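Local atomic coordinates of outer membrane porin protein 32 (Delftia acidovorans, PDB entry 2FGQ), a protein that forms homotrimeric, anion-selective channels across the bacterial outer membrane, each a beta-barrel whose pore can bind malate. Residues S98-L101 and T102-L106. Sequence-based numbering, arbitrary orientation.
Sequences SQKL and TSYDL. With MLT (D-malate), chain H.
Helix 96-101 runs on into a 3-10 turn inside the porin barrel, whose first residue, T102, lines the D-malate pocket. T102 N closes the last helical turn on S98 O at 3.0 Å. T102 OG1 sits 2.7 Å from the same S98 O, and T102 OG1 is also 2.9 Å from malate O5. With chi1 at 55°, OG1 lies between the backbone N and the carbonyl carbon of T102, close to both oxygens. T36, R75 and R133 also hydrogen-bond the malate. One residue on, S103 OG donates to K100 O at 2.7 Å, nearly in line with the C=O bond. Whereas T102 N reaches four residues back, Y104 N bonds L101 O, three back, at 3.2 Å, as in a 3-10 turn. On the barrel-wall side, L101 CD1 rests 4.0 Å from Y104 CE2, while L101 O meets the ring's edge. Y104 OH bonds S184 and S186, and K100 NZ forms a salt bridge with D179 and a hydrogen bond to S186. Were an alanine to replace Y104, L101 CD1 would probably lose the ring it rests against, and S184 and S186 their phenol partner. The segment thus sets a hydroxyl beside the anion on one flank, while the other is fastened to strands 171-179 and 183-196.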
# COMPACT_ATOMS: atom_id res chain seq x y z
N SER A 98 18.79 -17.53 -5.82
CA SER A 98 17.88 -17.88 -4.75
C SER A 98 16.63 -18.58 -5.27
O SER A 98 16.17 -19.55 -4.66
CB SER A 98 17.47 -16.65 -3.93
OG SER A 98 16.65 -15.82 -4.72
N GLN A 99 16.10 -18.13 -6.41
CA GLN A 99 14.92 -18.73 -7.00
C GLN A 99 15.11 -20.24 -7.19
O GLN A 99 14.26 -21.05 -6.84
CB GLN A 99 14.53 -18.07 -8.30
CG GLN A 99 13.14 -18.51 -8.76
CD GLN A 99 12.69 -17.86 -9.99
OE1 GLN A 99 11.93 -16.90 -9.94
NE2 GLN A 99 13.13 -18.38 -11.13
N LYS A 100 16.27 -20.61 -7.70
CA LYS A 100 16.50 -22.01 -8.00
C LYS A 100 16.95 -22.79 -6.78
O LYS A 100 16.49 -23.91 -6.57
CB LYS A 100 17.54 -22.12 -9.11
CG LYS A 100 17.65 -23.53 -9.70
CD LYS A 100 16.41 -23.93 -10.47
CE LYS A 100 16.65 -25.12 -11.39
NZ LYS A 100 16.90 -26.32 -10.63
N LEU A 101 17.85 -22.25 -5.99
CA LEU A 101 18.46 -23.05 -4.93
C LEU A 101 17.56 -23.16 -3.69
O LEU A 101 17.64 -24.15 -2.96
CB LEU A 101 19.83 -22.52 -4.54
CG LEU A 101 20.97 -22.93 -5.49
CD1 LEU A 101 21.27 -24.41 -5.30
CD2 LEU A 101 20.73 -22.60 -6.93
N THR A 102 16.68 -22.20 -3.43
CA THR A 102 15.77 -22.35 -2.29
C THR A 102 14.76 -23.49 -2.53
O THR A 102 14.16 -23.94 -1.59
CB THR A 102 14.99 -21.05 -1.92
OG1 THR A 102 14.28 -20.54 -3.04
CG2 THR A 102 15.92 -19.98 -1.47
N SER A 103 14.61 -23.95 -3.77
CA SER A 103 13.73 -25.08 -4.06
C SER A 103 14.15 -26.40 -3.33
O SER A 103 13.32 -27.30 -3.16
CB SER A 103 13.61 -25.31 -5.57
OG SER A 103 14.79 -25.98 -6.05
N TYR A 104 15.39 -26.49 -2.87
CA TYR A 104 15.90 -27.66 -2.15
C TYR A 104 15.59 -27.66 -0.65
O TYR A 104 15.79 -28.65 0.04
CB TYR A 104 17.41 -27.81 -2.39
CG TYR A 104 17.71 -28.00 -3.84
CD1 TYR A 104 17.48 -29.22 -4.44
CD2 TYR A 104 18.15 -26.94 -4.63
CE1 TYR A 104 17.67 -29.38 -5.77
CE2 TYR A 104 18.39 -27.10 -5.96
CZ TYR A 104 18.13 -28.33 -6.55
OH TYR A 104 18.35 -28.50 -7.90
N ASP A 105 15.09 -26.54 -0.14
CA ASP A 105 14.67 -26.42 1.23
C ASP A 105 13.25 -26.98 1.36
O ASP A 105 12.32 -26.48 0.74
CB ASP A 105 14.66 -24.93 1.56
CG ASP A 105 14.42 -24.62 3.01
OD1 ASP A 105 14.15 -25.47 3.86
OD2 ASP A 105 14.52 -23.42 3.36
N LEU A 106 13.08 -28.00 2.19
CA LEU A 106 11.77 -28.62 2.32
C LEU A 106 10.73 -27.77 3.02
O LEU A 106 9.53 -28.07 2.93
CB LEU A 106 11.94 -29.94 3.06
CG LEU A 106 12.18 -31.21 2.25
CD1 LEU A 106 12.67 -31.01 0.86
CD2 LEU A 106 13.04 -32.11 3.06
C1 MLT H . 9.74 -16.32 -0.79
O1 MLT H . 8.86 -16.74 0.13
O2 MLT H . 9.53 -16.49 -2.06
C2 MLT H . 11.03 -15.68 -0.45
O3 MLT H . 10.89 -14.82 0.65
C3 MLT H . 12.07 -16.77 -0.28
C4 MLT H . 11.91 -17.71 -1.46
O4 MLT H . 10.75 -18.01 -1.99
O5 MLT H . 12.92 -18.24 -2.02